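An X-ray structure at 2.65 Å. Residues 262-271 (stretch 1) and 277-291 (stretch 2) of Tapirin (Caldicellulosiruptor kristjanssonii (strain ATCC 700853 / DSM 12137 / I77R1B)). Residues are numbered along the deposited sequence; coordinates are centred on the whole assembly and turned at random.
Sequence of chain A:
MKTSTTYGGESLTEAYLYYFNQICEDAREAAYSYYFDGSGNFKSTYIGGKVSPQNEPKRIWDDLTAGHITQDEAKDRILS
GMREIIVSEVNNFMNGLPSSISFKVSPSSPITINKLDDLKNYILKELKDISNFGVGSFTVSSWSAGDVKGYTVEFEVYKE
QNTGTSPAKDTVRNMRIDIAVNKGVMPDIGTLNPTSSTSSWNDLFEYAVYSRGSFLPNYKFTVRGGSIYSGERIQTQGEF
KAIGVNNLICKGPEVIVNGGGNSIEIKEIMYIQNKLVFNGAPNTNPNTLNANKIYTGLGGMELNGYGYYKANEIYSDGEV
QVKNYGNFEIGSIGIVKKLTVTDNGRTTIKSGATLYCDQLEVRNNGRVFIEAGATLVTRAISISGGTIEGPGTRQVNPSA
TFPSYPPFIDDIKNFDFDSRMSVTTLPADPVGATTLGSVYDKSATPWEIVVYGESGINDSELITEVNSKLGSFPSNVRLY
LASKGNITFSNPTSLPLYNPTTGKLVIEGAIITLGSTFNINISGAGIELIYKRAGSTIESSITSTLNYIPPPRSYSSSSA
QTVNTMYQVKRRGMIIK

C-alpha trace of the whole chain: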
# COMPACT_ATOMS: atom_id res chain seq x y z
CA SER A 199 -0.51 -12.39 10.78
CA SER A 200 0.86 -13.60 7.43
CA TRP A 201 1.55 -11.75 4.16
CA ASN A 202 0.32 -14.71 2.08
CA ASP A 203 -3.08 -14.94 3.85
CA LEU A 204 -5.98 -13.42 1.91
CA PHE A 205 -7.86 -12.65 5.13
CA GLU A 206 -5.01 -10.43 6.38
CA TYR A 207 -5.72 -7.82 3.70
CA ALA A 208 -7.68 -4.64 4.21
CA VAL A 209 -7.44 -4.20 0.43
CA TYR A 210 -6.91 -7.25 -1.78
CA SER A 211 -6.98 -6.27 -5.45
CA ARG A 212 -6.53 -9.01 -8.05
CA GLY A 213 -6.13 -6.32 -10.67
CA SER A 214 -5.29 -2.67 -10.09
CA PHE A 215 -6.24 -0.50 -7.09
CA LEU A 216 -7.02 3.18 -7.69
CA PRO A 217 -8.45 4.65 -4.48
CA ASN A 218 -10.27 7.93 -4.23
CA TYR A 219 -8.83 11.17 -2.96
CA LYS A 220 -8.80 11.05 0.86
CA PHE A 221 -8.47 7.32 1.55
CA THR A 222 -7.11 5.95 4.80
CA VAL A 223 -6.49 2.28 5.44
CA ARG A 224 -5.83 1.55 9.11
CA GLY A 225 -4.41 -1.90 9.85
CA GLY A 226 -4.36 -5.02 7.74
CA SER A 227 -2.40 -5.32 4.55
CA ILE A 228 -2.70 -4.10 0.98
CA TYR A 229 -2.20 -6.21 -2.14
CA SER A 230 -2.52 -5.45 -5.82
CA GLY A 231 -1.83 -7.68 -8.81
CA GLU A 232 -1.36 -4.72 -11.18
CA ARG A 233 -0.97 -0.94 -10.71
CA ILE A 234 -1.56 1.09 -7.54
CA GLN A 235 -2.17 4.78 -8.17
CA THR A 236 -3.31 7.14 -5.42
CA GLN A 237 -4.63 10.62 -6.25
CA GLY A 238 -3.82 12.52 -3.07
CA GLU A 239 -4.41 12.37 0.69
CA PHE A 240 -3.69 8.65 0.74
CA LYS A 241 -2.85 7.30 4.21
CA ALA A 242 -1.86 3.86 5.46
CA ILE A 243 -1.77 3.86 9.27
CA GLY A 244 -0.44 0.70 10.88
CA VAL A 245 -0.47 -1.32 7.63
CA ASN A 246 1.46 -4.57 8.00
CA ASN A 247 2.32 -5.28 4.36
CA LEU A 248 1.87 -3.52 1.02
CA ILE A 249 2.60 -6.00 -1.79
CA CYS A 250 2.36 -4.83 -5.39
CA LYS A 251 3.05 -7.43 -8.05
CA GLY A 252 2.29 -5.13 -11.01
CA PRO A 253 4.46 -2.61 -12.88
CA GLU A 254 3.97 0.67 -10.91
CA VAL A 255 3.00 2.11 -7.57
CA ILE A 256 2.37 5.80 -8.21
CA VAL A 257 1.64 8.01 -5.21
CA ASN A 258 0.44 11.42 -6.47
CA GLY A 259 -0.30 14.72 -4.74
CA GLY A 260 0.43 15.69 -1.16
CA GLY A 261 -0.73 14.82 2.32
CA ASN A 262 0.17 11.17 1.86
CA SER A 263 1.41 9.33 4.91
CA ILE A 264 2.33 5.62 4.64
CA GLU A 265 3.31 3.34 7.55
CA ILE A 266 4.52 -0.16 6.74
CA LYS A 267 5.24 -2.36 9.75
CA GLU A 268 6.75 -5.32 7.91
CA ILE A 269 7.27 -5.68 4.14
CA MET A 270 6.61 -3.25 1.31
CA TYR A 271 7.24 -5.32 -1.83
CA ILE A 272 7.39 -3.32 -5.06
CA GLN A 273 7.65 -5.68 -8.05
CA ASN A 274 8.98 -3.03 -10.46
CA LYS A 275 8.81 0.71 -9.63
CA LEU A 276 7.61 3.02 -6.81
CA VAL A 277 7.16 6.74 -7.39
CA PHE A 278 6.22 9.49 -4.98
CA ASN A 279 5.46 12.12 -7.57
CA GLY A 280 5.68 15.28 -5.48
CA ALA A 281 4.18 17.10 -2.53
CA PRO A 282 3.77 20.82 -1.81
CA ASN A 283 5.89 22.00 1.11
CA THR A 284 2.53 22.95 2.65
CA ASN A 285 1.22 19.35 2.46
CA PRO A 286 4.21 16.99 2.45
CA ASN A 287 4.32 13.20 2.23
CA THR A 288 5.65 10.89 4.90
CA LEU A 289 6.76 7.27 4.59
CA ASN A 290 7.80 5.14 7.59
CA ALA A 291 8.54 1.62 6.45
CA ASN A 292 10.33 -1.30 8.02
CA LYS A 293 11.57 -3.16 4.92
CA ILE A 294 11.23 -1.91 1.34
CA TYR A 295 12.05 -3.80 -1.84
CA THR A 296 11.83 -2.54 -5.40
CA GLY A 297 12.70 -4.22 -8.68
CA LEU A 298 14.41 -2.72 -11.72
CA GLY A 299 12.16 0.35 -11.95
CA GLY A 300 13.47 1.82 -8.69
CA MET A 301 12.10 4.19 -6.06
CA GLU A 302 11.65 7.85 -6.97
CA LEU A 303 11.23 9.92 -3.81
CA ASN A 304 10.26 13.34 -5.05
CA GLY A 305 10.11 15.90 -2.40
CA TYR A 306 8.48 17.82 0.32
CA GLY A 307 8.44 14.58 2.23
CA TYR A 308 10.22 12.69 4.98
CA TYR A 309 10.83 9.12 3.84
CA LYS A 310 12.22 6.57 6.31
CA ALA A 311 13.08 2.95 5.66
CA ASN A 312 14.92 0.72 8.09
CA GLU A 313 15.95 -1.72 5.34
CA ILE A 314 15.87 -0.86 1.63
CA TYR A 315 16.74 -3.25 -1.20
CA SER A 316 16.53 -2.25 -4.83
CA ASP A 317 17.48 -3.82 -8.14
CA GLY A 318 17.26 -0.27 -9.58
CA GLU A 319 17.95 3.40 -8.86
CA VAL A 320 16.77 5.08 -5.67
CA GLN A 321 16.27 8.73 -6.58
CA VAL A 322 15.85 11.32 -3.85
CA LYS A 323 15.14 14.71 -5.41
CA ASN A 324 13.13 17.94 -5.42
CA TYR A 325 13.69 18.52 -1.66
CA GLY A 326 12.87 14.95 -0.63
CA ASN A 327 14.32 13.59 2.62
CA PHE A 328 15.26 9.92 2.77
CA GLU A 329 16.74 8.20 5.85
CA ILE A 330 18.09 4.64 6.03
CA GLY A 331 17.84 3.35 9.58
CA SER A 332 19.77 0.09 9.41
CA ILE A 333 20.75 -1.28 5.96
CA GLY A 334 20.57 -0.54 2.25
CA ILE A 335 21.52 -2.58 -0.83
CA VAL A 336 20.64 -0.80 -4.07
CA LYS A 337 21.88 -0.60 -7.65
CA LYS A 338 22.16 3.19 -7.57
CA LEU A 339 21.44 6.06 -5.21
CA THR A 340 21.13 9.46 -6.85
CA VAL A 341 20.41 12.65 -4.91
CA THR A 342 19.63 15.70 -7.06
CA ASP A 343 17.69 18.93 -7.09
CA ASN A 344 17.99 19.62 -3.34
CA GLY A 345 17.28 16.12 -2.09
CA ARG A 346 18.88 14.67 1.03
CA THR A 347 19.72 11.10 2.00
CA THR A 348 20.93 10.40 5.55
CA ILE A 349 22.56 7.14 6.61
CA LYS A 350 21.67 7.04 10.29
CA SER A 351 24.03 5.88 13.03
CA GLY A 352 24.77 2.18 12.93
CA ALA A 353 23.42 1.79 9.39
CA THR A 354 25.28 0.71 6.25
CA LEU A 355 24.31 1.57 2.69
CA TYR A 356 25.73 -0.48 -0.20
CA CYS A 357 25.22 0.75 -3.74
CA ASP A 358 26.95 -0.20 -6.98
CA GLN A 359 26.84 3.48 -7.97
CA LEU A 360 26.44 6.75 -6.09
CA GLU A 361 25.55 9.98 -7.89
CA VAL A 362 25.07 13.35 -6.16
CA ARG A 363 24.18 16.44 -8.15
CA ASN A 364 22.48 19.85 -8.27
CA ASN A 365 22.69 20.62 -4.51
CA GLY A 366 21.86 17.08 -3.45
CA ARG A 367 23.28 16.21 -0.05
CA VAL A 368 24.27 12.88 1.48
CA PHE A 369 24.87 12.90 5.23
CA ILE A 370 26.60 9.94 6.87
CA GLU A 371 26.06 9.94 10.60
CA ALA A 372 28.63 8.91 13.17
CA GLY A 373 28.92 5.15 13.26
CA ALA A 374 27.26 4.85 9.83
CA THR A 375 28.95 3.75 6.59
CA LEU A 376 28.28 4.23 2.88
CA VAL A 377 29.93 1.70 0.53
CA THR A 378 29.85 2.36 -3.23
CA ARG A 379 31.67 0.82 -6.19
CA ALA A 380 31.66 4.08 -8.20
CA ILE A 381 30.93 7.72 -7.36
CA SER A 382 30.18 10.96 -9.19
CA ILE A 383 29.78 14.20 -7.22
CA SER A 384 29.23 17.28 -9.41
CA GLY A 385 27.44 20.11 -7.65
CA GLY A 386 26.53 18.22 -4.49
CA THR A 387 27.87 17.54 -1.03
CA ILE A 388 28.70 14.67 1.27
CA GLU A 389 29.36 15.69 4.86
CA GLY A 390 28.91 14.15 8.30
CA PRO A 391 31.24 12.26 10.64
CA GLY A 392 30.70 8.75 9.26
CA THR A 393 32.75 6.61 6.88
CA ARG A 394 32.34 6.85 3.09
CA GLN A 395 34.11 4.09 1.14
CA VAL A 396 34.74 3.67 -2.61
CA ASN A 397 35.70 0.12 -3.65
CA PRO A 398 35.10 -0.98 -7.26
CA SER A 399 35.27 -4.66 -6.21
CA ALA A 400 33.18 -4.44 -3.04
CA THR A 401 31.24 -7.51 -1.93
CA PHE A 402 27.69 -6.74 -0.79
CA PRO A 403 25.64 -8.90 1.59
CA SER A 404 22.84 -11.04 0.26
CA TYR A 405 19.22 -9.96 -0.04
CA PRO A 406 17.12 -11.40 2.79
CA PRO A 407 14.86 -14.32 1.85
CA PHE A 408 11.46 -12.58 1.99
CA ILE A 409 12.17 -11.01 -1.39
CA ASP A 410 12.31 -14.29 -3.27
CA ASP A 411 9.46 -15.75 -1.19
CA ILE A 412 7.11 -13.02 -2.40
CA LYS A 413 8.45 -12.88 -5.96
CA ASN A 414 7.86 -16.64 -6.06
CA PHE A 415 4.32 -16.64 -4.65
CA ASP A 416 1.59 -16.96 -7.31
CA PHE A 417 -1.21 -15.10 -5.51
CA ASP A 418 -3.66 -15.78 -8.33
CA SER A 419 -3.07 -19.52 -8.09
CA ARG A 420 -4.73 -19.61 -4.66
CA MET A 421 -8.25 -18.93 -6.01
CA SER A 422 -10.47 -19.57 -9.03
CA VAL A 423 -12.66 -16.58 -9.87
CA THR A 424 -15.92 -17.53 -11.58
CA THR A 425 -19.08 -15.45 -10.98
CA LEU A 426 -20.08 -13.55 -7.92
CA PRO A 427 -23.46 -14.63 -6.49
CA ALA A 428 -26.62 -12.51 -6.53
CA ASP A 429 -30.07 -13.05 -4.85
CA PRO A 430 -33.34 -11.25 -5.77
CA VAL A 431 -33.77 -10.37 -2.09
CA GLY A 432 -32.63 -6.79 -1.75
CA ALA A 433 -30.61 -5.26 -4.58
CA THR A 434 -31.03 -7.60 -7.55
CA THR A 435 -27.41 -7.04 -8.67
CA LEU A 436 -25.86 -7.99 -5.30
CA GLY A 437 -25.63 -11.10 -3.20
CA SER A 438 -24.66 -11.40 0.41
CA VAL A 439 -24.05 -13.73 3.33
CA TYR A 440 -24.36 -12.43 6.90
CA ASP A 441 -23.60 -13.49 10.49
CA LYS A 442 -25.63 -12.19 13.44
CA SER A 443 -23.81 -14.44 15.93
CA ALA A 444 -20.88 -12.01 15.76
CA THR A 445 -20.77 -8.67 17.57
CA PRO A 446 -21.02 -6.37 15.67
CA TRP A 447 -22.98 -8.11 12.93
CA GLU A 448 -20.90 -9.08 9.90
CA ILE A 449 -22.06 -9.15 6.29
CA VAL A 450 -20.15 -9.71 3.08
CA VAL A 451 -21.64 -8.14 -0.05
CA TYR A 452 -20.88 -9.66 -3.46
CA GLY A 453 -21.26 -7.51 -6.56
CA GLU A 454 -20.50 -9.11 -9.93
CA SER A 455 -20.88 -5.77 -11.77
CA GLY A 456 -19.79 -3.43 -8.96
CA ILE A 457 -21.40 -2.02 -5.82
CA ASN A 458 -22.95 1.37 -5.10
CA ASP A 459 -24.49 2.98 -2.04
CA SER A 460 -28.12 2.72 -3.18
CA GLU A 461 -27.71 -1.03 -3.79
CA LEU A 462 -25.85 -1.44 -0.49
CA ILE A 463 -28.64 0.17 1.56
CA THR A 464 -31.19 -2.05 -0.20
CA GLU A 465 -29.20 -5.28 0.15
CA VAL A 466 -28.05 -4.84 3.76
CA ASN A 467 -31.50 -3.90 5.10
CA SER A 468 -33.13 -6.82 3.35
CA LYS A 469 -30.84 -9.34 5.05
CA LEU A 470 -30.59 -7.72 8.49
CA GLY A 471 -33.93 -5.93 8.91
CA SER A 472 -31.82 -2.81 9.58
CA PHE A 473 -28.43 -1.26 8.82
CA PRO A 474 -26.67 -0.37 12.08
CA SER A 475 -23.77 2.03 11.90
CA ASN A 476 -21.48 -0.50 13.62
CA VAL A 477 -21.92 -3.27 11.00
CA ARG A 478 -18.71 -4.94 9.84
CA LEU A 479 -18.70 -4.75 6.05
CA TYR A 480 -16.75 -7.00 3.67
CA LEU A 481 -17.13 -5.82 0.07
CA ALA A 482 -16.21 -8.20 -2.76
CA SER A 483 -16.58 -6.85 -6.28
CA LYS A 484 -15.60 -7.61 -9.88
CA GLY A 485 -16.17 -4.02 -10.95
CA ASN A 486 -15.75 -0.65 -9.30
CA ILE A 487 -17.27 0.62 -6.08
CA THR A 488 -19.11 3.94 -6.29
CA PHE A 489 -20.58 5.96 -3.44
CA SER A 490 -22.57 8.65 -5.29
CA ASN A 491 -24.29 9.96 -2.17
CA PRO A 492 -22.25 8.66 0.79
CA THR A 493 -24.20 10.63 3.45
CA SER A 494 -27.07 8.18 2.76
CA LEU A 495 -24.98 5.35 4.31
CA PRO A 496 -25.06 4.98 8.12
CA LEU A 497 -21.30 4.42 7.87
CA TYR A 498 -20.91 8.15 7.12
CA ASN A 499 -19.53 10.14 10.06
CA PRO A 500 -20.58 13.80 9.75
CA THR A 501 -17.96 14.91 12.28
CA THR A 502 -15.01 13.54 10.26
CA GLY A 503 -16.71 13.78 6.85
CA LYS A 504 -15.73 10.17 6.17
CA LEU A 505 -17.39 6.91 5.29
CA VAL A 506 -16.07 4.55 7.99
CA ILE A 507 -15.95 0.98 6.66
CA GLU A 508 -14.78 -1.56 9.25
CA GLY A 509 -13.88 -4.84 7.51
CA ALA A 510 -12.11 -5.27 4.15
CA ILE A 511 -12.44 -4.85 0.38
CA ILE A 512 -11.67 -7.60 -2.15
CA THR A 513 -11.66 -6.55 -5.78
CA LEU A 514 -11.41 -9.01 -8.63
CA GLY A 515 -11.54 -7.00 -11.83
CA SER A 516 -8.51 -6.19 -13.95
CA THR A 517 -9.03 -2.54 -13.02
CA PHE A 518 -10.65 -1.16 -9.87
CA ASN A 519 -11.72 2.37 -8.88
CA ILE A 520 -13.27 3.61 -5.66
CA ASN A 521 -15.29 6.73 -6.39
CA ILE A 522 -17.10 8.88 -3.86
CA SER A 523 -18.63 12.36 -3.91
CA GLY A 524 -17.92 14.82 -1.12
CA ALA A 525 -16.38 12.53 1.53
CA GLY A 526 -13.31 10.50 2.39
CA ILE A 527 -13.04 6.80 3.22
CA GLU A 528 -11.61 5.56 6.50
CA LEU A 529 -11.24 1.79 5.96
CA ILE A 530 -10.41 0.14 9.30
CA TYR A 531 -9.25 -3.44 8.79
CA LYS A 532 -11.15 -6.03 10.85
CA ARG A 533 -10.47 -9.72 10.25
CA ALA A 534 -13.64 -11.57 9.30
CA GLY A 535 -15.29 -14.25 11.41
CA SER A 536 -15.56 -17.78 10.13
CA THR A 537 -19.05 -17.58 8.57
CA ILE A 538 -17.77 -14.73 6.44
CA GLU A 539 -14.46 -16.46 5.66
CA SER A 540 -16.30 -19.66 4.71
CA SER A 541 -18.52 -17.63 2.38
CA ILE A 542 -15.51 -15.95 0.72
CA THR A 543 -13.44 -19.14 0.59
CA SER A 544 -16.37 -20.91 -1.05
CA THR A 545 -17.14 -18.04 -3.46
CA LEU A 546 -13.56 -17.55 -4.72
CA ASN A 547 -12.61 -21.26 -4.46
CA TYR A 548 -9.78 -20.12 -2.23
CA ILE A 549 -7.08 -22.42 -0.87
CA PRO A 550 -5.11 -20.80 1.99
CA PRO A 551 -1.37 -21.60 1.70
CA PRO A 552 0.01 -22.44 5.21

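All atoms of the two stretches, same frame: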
# COMPACT_ATOMS: atom_id res chain seq x y z
N ASN A 262 0.08 12.61 1.72
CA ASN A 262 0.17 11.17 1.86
C ASN A 262 1.08 10.79 3.01
O ASN A 262 2.13 11.40 3.21
CB ASN A 262 0.68 10.55 0.57
CG ASN A 262 -0.08 11.02 -0.60
OD1 ASN A 262 -1.29 10.77 -0.71
ND2 ASN A 262 0.59 11.75 -1.47
N SER A 263 0.66 9.79 3.76
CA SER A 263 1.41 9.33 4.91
C SER A 263 1.27 7.81 4.93
O SER A 263 0.15 7.30 5.07
CB SER A 263 0.88 10.00 6.18
OG SER A 263 1.19 9.30 7.37
N ILE A 264 2.37 7.08 4.73
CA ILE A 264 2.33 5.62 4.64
C ILE A 264 3.20 5.00 5.73
O ILE A 264 4.38 5.33 5.86
CB ILE A 264 2.76 5.14 3.24
CG1 ILE A 264 1.70 5.51 2.22
CG2 ILE A 264 2.94 3.66 3.21
CD1 ILE A 264 2.23 5.52 0.80
N GLU A 265 2.61 4.09 6.51
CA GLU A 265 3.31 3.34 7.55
C GLU A 265 3.26 1.86 7.22
O GLU A 265 2.18 1.28 7.19
CB GLU A 265 2.70 3.57 8.93
CG GLU A 265 3.04 4.91 9.51
CD GLU A 265 2.06 5.30 10.58
OE1 GLU A 265 1.57 4.40 11.32
OE2 GLU A 265 1.78 6.51 10.68
N ILE A 266 4.43 1.26 7.03
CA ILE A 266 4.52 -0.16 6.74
C ILE A 266 5.29 -0.83 7.86
O ILE A 266 6.47 -0.53 8.08
CB ILE A 266 5.20 -0.41 5.39
CG1 ILE A 266 4.46 0.35 4.28
CG2 ILE A 266 5.17 -1.91 5.11
CD1 ILE A 266 3.11 -0.27 3.91
N LYS A 267 4.63 -1.75 8.57
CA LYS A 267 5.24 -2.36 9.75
C LYS A 267 6.18 -3.49 9.39
O LYS A 267 7.15 -3.73 10.11
CB LYS A 267 4.17 -2.86 10.69
CG LYS A 267 3.47 -1.73 11.39
CD LYS A 267 2.16 -2.18 11.95
CE LYS A 267 2.36 -3.09 13.15
NZ LYS A 267 1.14 -3.95 13.32
N GLU A 268 5.91 -4.20 8.30
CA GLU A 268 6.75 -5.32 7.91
C GLU A 268 7.25 -5.05 6.51
O GLU A 268 8.17 -4.24 6.32
CB GLU A 268 5.99 -6.64 8.09
CG GLU A 268 5.72 -7.02 9.57
CD GLU A 268 6.98 -6.96 10.47
OE1 GLU A 268 8.11 -7.17 9.95
OE2 GLU A 268 6.83 -6.72 11.70
N ILE A 269 6.68 -5.68 5.47
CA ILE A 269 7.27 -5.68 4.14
C ILE A 269 6.45 -4.81 3.19
O ILE A 269 5.23 -4.97 3.08
CB ILE A 269 7.40 -7.11 3.58
CG1 ILE A 269 8.50 -7.87 4.33
CG2 ILE A 269 7.68 -7.07 2.08
CD1 ILE A 269 8.15 -9.31 4.67
N MET A 270 7.13 -3.91 2.50
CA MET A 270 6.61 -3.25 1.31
C MET A 270 7.35 -3.83 0.11
O MET A 270 8.53 -3.53 -0.11
CB MET A 270 6.78 -1.74 1.38
CG MET A 270 6.16 -0.97 0.24
SD MET A 270 6.38 0.80 0.52
CE MET A 270 5.10 1.44 -0.54
N TYR A 271 6.67 -4.68 -0.65
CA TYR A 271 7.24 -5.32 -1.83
C TYR A 271 6.76 -4.56 -3.06
O TYR A 271 5.55 -4.47 -3.31
CB TYR A 271 6.85 -6.80 -1.90
CG TYR A 271 7.39 -7.55 -3.11
CD1 TYR A 271 6.82 -7.38 -4.37
CD2 TYR A 271 8.47 -8.43 -2.99
CE1 TYR A 271 7.30 -8.06 -5.48
CE2 TYR A 271 8.96 -9.12 -4.10
CZ TYR A 271 8.36 -8.92 -5.35
OH TYR A 271 8.82 -9.58 -6.46
N VAL A 277 6.94 5.34 -7.09
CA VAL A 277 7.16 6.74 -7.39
C VAL A 277 6.28 7.58 -6.48
O VAL A 277 5.05 7.51 -6.57
CB VAL A 277 6.86 7.07 -8.87
CG1 VAL A 277 7.17 8.52 -9.17
CG2 VAL A 277 7.66 6.18 -9.79
N PHE A 278 6.90 8.37 -5.61
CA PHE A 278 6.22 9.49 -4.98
C PHE A 278 6.41 10.70 -5.88
O PHE A 278 7.53 11.19 -6.04
CB PHE A 278 6.78 9.76 -3.59
CG PHE A 278 6.33 8.78 -2.57
CD1 PHE A 278 6.95 7.55 -2.46
CD2 PHE A 278 5.28 9.08 -1.72
CE1 PHE A 278 6.53 6.64 -1.52
CE2 PHE A 278 4.86 8.17 -0.77
CZ PHE A 278 5.50 6.95 -0.67
N ASN A 279 5.32 11.19 -6.46
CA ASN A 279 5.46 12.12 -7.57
C ASN A 279 5.80 13.54 -7.13
O ASN A 279 6.45 14.27 -7.88
CB ASN A 279 4.17 12.13 -8.38
CG ASN A 279 4.45 12.14 -9.84
OD1 ASN A 279 4.93 11.14 -10.39
ND2 ASN A 279 4.17 13.26 -10.50
N GLY A 280 5.37 13.95 -5.94
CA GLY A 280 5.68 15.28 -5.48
C GLY A 280 4.63 15.93 -4.61
O GLY A 280 3.44 15.98 -4.96
N ALA A 281 5.06 16.46 -3.47
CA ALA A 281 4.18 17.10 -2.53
C ALA A 281 4.52 18.58 -2.37
O ALA A 281 5.70 18.95 -2.43
CB ALA A 281 4.27 16.42 -1.15
N PRO A 282 3.51 19.44 -2.23
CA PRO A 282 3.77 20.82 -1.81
C PRO A 282 4.38 20.86 -0.43
O PRO A 282 4.05 20.05 0.44
CB PRO A 282 2.37 21.44 -1.80
CG PRO A 282 1.57 20.60 -2.70
CD PRO A 282 2.10 19.21 -2.57
N ASN A 283 5.28 21.83 -0.21
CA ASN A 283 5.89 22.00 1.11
C ASN A 283 4.84 22.28 2.18
O ASN A 283 5.13 22.15 3.38
CB ASN A 283 6.92 23.13 1.07
CG ASN A 283 6.30 24.51 1.10
OD1 ASN A 283 5.35 24.80 0.36
ND2 ASN A 283 6.84 25.39 1.95
N THR A 284 3.64 22.67 1.76
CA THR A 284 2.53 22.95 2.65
C THR A 284 1.69 21.71 2.95
O THR A 284 0.87 21.75 3.87
CB THR A 284 1.68 24.06 2.01
OG1 THR A 284 0.93 24.73 3.03
CG2 THR A 284 0.75 23.48 0.95
N ASN A 285 1.89 20.62 2.20
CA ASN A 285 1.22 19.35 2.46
C ASN A 285 2.15 18.21 2.07
O ASN A 285 1.95 17.53 1.06
CB ASN A 285 -0.10 19.27 1.69
CG ASN A 285 -1.03 18.17 2.19
OD1 ASN A 285 -0.99 17.78 3.37
ND2 ASN A 285 -1.87 17.66 1.29
N PRO A 286 3.20 17.97 2.86
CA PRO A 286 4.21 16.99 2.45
C PRO A 286 3.79 15.54 2.72
O PRO A 286 2.90 15.25 3.52
CB PRO A 286 5.43 17.37 3.31
CG PRO A 286 4.84 18.00 4.53
CD PRO A 286 3.57 18.68 4.10
N ASN A 287 4.47 14.63 2.02
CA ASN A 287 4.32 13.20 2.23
C ASN A 287 5.15 12.76 3.42
O ASN A 287 6.12 13.42 3.81
CB ASN A 287 4.77 12.40 1.00
CG ASN A 287 4.04 12.80 -0.28
OD1 ASN A 287 2.85 13.14 -0.28
ND2 ASN A 287 4.77 12.74 -1.39
N THR A 288 4.77 11.62 4.00
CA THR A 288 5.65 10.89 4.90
C THR A 288 5.56 9.41 4.57
O THR A 288 4.49 8.91 4.23
CB THR A 288 5.33 11.12 6.40
OG1 THR A 288 3.99 10.75 6.68
CG2 THR A 288 5.52 12.57 6.78
N LEU A 289 6.70 8.72 4.66
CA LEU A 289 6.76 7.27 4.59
C LEU A 289 7.61 6.76 5.75
O LEU A 289 8.74 7.21 5.93
CB LEU A 289 7.35 6.80 3.26
CG LEU A 289 7.81 5.34 3.23
CD1 LEU A 289 6.63 4.39 3.21
CD2 LEU A 289 8.71 5.10 2.04
N ASN A 290 7.06 5.85 6.55
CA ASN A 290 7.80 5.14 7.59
C ASN A 290 7.62 3.66 7.31
O ASN A 290 6.52 3.12 7.51
CB ASN A 290 7.32 5.45 9.00
CG ASN A 290 7.55 6.88 9.40
OD1 ASN A 290 6.83 7.78 8.96
ND2 ASN A 290 8.55 7.09 10.25
N ALA A 291 8.67 3.01 6.85
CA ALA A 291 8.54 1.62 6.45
C ALA A 291 9.66 0.82 7.08
O ALA A 291 10.78 1.31 7.27
CB ALA A 291 8.56 1.45 4.93
O HOH W 1 1.99 13.52 5.83
O HOH W 2 4.11 7.68 7.50

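The strand that starts at Ser 263 runs parallel to strand 287-291, with Ser 263, Ile 264, Glu 265 and Ile 266 in register with Thr 288, Leu 289, Asn 290 and Ala 291, and the backbone does most of the joining. Thr 288 N donates to Asn 262 O, Ile 264 N to Thr 288 O, Asn 290 N to Ile 264 O and Ile 266 N to Asn 290 O, each at 2.8 Å. The strands lie close enough for CA-H groups to reach the same carbonyls, as where Ser 263 CA sits 3.2 Å from Thr 288 O.

Alternation then sorts the side chains. Ile 264, Leu 289, Ile 266 and Ala 291 share the buried face. Here Ile 264 fills the hollow between Leu 289 and the Phe 278 ring, with CG2 3.8 Å from Leu 289 CD1 and CD1 3.9 Å from Phe 278 CZ, meeting the ring obliquely. Leu 289, with chi1 t and chi2 p, brings its end nearer the first stretch, where CD1 also lies 4.5 Å from Met 270 SD. Met 270 can reach it because the chain turns a corner at Lys 267 and Glu 268; the CA-to-CB bond of Met 270 points toward the second stretch, and its chi angles are all t. Farther along, bulk is paired with smallness: Ile 266 CB lies 3.9 Å from Ala 291 CB, and the end of the isoleucine leads away from the second stretch.

Ser 263, Thr 288, Glu 265 and Asn 290 occupy the more open face, where polar groups can meet solvent. Ser 263 OG is 3.2 Å from Thr 288 OG1, and the O of water 2 lies 3.1 Å from Asn 290 OD1 and 2.9 Å from Ile 264 O, donating to both, weakly to the second.

At the start of the pairing, two buried asparagines, both with chi1 m, form a polar step: Asn 262 ND2 donates to Asn 287 OD1 at 2.9 Å. The amide suits this enclosed position because Asn 262 OD1 and Asn 287 ND2 are also hydrogen-bonded elsewhere in the structure.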